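Local coordinates for protein AlbC (Streptomyces noursei, PDB 3OQV) that makes the cyclodipeptide precursor of the antibacterial albonoursin from phenylalanyl-tRNA and leucyl-tRNA, without using ATP, at residues 48-51 with 52-55; 115-118 with 119-123. All blocks are in the same frame, centred on the assembly; numbering follows the deposited sequence.

Interaction 1 (48-51 with 52-55); sequences TVML and LQWA
The indole of W54 meets L51 through the six-membered part of its ring: CE3 of W54 lies 3.9 Å from CD1 of L51, and the methyl comes in obliquely. V230 and L235 also touch the W54 side chain. The other flat group is the amide of Q53. Its OE1 end lies alongside V49, with OE1 of Q53 3.7 Å from CG1 of V49. CG1 of V49 is anti to the backbone N (chi1 170°), which sets it beside the carbonyl carbon and on the Q53 side. T48 and L52 run side by side, CG2 of T48 being 3.9 Å from CD1 of L52. All these residues lie on about two turns of helix 45-58. The bond from L52 N to T48 O is 2.8 Å long and almost straight, at 175°. The amides of Q53, W54 and A55 donate in the same i+4 to i way to V49 O, M50 O and L51 O. This helix is the crossover of the beta-alpha-beta unit between strands 29-37 and 59-67. T48, V49, L52 and Q53 pack on helix 82-107, while M50 and W54 meet helix 232-238. Across these residues the backbone bonds carry the polar pairing, which leaves the side chains to pack on neighbouring elements.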
loop_
_atom_site.group_PDB
_atom_site.type_symbol
_atom_site.label_atom_id
_atom_site.label_comp_id
_atom_site.label_asym_id
_atom_site.label_seq_id
_atom_site.Cartn_x
_atom_site.Cartn_y
_atom_site.Cartn_z
ATOM N N THR A 48 -4.679 13.626 -2.232
ATOM C CA THR A 48 -3.645 13.099 -3.113
ATOM C C THR A 48 -2.742 14.218 -3.617
ATOM O O THR A 48 -1.513 14.137 -3.501
ATOM C CB THR A 48 -4.249 12.324 -4.303
ATOM O OG1 THR A 48 -5.119 11.301 -3.805
ATOM C CG2 THR A 48 -3.145 11.677 -5.131
ATOM N N VAL A 49 -3.358 15.302 -4.081
ATOM C CA VAL A 49 -2.603 16.425 -4.619
ATOM C C VAL A 49 -1.641 17.011 -3.590
ATOM O O VAL A 49 -0.461 17.216 -3.884
ATOM C CB VAL A 49 -3.536 17.524 -5.164
ATOM C CG1 VAL A 49 -2.753 18.783 -5.486
ATOM C CG2 VAL A 49 -4.260 17.020 -6.416
ATOM N N MET A 50 -2.132 17.246 -2.375
ATOM C CA MET A 50 -1.289 17.813 -1.323
ATOM C C MET A 50 -0.122 16.886 -0.984
ATOM O O MET A 50 0.998 17.342 -0.755
ATOM C CB MET A 50 -2.110 18.115 -0.067
ATOM C CG MET A 50 -2.898 19.422 -0.137
ATOM S SD MET A 50 -2.684 20.429 1.348
ATOM C CE MET A 50 -3.027 19.216 2.634
ATOM N N LEU A 51 -0.393 15.586 -0.945
ATOM C CA LEU A 51 0.633 14.605 -0.631
ATOM C C LEU A 51 1.695 14.513 -1.732
ATOM O O LEU A 51 2.896 14.465 -1.449
ATOM C CB LEU A 51 0.003 13.234 -0.370
ATOM C CG LEU A 51 0.982 12.095 -0.076
ATOM C CD1 LEU A 51 1.965 12.474 1.040
ATOM C CD2 LEU A 51 0.217 10.814 0.259
ATOM N N LEU A 52 1.247 14.474 -2.982
ATOM C CA LEU A 52 2.153 14.517 -4.123
ATOM C C LEU A 52 3.058 15.747 -4.093
ATOM O O LEU A 52 4.260 15.652 -4.365
ATOM C CB LEU A 52 1.372 14.476 -5.439
ATOM C CG LEU A 52 0.710 13.144 -5.786
ATOM C CD1 LEU A 52 -0.136 13.261 -7.057
ATOM C CD2 LEU A 52 1.774 12.060 -5.933
ATOM N N GLN A 53 2.482 16.901 -3.766
ATOM C CA GLN A 53 3.243 18.140 -3.732
ATOM C C GLN A 53 4.256 18.089 -2.594
ATOM O O GLN A 53 5.422 18.439 -2.762
ATOM C CB GLN A 53 2.306 19.332 -3.532
ATOM C CG GLN A 53 1.452 19.660 -4.744
ATOM C CD GLN A 53 0.449 20.763 -4.462
ATOM O OE1 GLN A 53 -0.323 20.689 -3.504
ATOM N NE2 GLN A 53 0.454 21.796 -5.299
ATOM N N TRP A 54 3.791 17.645 -1.435
ATOM C CA TRP A 54 4.653 17.485 -0.279
ATOM C C TRP A 54 5.856 16.611 -0.611
ATOM O O TRP A 54 6.991 16.962 -0.287
ATOM C CB TRP A 54 3.862 16.874 0.874
ATOM C CG TRP A 54 4.669 16.684 2.120
ATOM C CD1 TRP A 54 4.937 17.620 3.077
ATOM C CD2 TRP A 54 5.267 15.464 2.572
ATOM N NE1 TRP A 54 5.684 17.058 4.090
ATOM C CE2 TRP A 54 5.913 15.741 3.793
ATOM C CE3 TRP A 54 5.331 14.167 2.052
ATOM C CZ2 TRP A 54 6.609 14.766 4.507
ATOM C CZ3 TRP A 54 6.030 13.205 2.757
ATOM C CH2 TRP A 54 6.636 13.503 3.983
ATOM N N ALA A 55 5.608 15.479 -1.264
ATOM C CA ALA A 55 6.676 14.530 -1.569
ATOM C C ALA A 55 7.577 15.057 -2.674
ATOM O O ALA A 55 8.804 14.930 -2.600
ATOM C CB ALA A 55 6.103 13.177 -1.955
#

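Interaction 2 (115-118 with 119-123); sequences RVRS and LSELQ. With PO4 (phosphate ion), chain D.
An N-cap joins the end of a parallel strand to a short helix here: S118 closes strand 114-118 and caps helix 119-122. OG of S118 accepts from E121 N at 3.0 Å, with an N-H...O angle of 152°. The S118 hydroxyl sits between its backbone N and carbonyl carbon (chi1 63°), turned back over the first helical turn. S118 O takes the L122 amide at 3.1 Å and a weak bond from E121 N. S120 OG is held by D68. Strand 114-118 is an outermost strand of the Rossmann-type sheet and pairs with strand 59-67. Ahead of the cap, R117 crosses the side chains of E121 and L122. R115 CD lies over one guanidinium face and L122 CD1 over the opposite face, each offset toward the rim. Water 1 lies at the edge, in plane, accepting from R117 NH1 at 2.9 Å and giving a weak bond to E121 OE2. The E121 carboxylate, turned 84° from the guanidinium, meets aliphatic R117, OE2 of E121 being 3.8 Å from CD of R117. D63 forms the salt bridge to R117 NH2. Q123 NE2 donates at 2.8 Å to O1 of a phosphate probably from the crystallisation liquor, which H70 also binds.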
loop_
_atom_site.group_PDB
_atom_site.type_symbol
_atom_site.label_atom_id
_atom_site.label_comp_id
_atom_site.label_asym_id
_atom_site.label_seq_id
_atom_site.Cartn_x
_atom_site.Cartn_y
_atom_site.Cartn_z
ATOM N N ARG A 115 6.707 8.157 -10.452
ATOM C CA ARG A 115 6.533 6.878 -11.128
ATOM C C ARG A 115 5.345 6.138 -10.554
ATOM O O ARG A 115 5.375 5.703 -9.410
ATOM C CB ARG A 115 7.789 6.013 -11.027
ATOM C CG ARG A 115 7.674 4.694 -11.783
ATOM C CD ARG A 115 9.025 4.008 -11.892
ATOM N NE ARG A 115 9.613 3.757 -10.578
ATOM C CZ ARG A 115 10.904 3.510 -10.365
ATOM N NH1 ARG A 115 11.755 3.472 -11.381
ATOM N NH2 ARG A 115 11.348 3.301 -9.131
ATOM N N VAL A 116 4.287 6.022 -11.348
ATOM C CA VAL A 116 3.014 5.503 -10.857
ATOM C C VAL A 116 2.734 4.167 -11.512
ATOM O O VAL A 116 2.684 4.076 -12.738
ATOM C CB VAL A 116 1.867 6.461 -11.187
ATOM C CG1 VAL A 116 0.543 5.920 -10.673
ATOM C CG2 VAL A 116 2.155 7.853 -10.636
ATOM N N ARG A 117 2.627 3.121 -10.702
ATOM C CA ARG A 117 2.386 1.777 -11.213
ATOM C C ARG A 117 1.354 1.076 -10.343
ATOM O O ARG A 117 1.218 1.394 -9.158
ATOM C CB ARG A 117 3.690 0.973 -11.237
ATOM C CG ARG A 117 4.737 1.517 -12.215
ATOM C CD ARG A 117 5.999 0.675 -12.182
ATOM N NE ARG A 117 6.805 1.018 -11.023
ATOM C CZ ARG A 117 8.036 0.581 -10.807
ATOM N NH1 ARG A 117 8.575 -0.310 -11.625
ATOM N NH2 ARG A 117 8.683 0.951 -9.706
ATOM N N SER A 118 0.634 0.112 -10.918
ATOM C CA SER A 118 -0.157 -0.828 -10.125
ATOM C C SER A 118 0.758 -1.808 -9.393
ATOM O O SER A 118 1.867 -2.073 -9.847
ATOM C CB SER A 118 -1.096 -1.619 -11.031
ATOM O OG SER A 118 -0.345 -2.403 -11.947
ATOM N N LEU A 119 0.280 -2.384 -8.292
ATOM C CA LEU A 119 1.035 -3.455 -7.626
ATOM C C LEU A 119 1.222 -4.651 -8.566
ATOM O O LEU A 119 2.304 -5.232 -8.640
ATOM C CB LEU A 119 0.368 -3.889 -6.319
ATOM C CG LEU A 119 1.113 -4.922 -5.448
ATOM C CD1 LEU A 119 2.578 -4.520 -5.197
ATOM C CD2 LEU A 119 0.401 -5.101 -4.115
ATOM N N SER A 120 0.197 -4.965 -9.349
ATOM C CA SER A 120 0.297 -6.100 -10.252
ATOM C C SER A 120 1.408 -5.933 -11.290
ATOM O O SER A 120 2.135 -6.879 -11.557
ATOM C CB SER A 120 -1.060 -6.429 -10.908
ATOM O OG SER A 120 -1.403 -5.453 -11.863
ATOM N N GLU A 121 1.635 -4.710 -11.770
ATOM C CA GLU A 121 2.740 -4.459 -12.684
ATOM C C GLU A 121 4.081 -4.601 -11.958
ATOM O O GLU A 121 5.039 -5.150 -12.488
ATOM C CB GLU A 121 2.642 -3.045 -13.260
ATOM C CG GLU A 121 3.650 -2.760 -14.353
ATOM C CD GLU A 121 3.590 -1.319 -14.821
ATOM O OE1 GLU A 121 2.538 -0.676 -14.603
ATOM O OE2 GLU A 121 4.608 -0.826 -15.366
ATOM N N LEU A 122 4.142 -4.050 -10.755
ATOM C CA LEU A 122 5.352 -4.060 -9.955
ATOM C C LEU A 122 5.752 -5.507 -9.637
ATOM O O LEU A 122 6.950 -5.854 -9.581
ATOM C CB LEU A 122 5.069 -3.288 -8.671
ATOM C CG LEU A 122 6.238 -3.067 -7.725
ATOM C CD1 LEU A 122 7.381 -2.377 -8.438
ATOM C CD2 LEU A 122 5.763 -2.215 -6.551
ATOM N N GLN A 123 4.745 -6.375 -9.538
ATOM C CA GLN A 123 4.978 -7.754 -9.134
ATOM C C GLN A 123 5.712 -8.526 -10.223
ATOM O O GLN A 123 6.261 -9.598 -9.972
ATOM C CB GLN A 123 3.655 -8.452 -8.834
ATOM C CG GLN A 123 3.034 -8.083 -7.500
ATOM C CD GLN A 123 1.928 -9.029 -7.141
ATOM O OE1 GLN A 123 1.042 -9.284 -7.960
ATOM N NE2 GLN A 123 2.020 -9.640 -5.958
HETATM P P PO4 D . 0.583 -13.158 -5.915
HETATM O O1 PO4 D . 0.343 -11.823 -5.237
HETATM O O2 PO4 D . 0.501 -14.240 -4.862
HETATM O O3 PO4 D . -0.448 -13.392 -6.994
HETATM O O4 PO4 D . 1.949 -13.161 -6.556
HETATM O O HOH W 1 7.532 -1.688 -13.966
#

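Both interactions are local and partly buried. Their centres are about 19 Å apart and their nearest atoms about 6 Å; they do not touch. Strand 59-67 relates them: it follows helix 45-58 of interaction 1 in the chain and pairs with strand 114-118 of interaction 2. Interaction 1 lies within one helix, and its side-chain contacts are mostly apolar. Interaction 2 runs from strand to helix and adds a serine cap, a water link and charged groups. Each contact holds two buried leucines. The side chain of L119 is about 4 Å from that of E182, which may have a critical catalytic role, whereas that of L51 is about 8 Å from that of N40. E121 and Q53 are the exposed members.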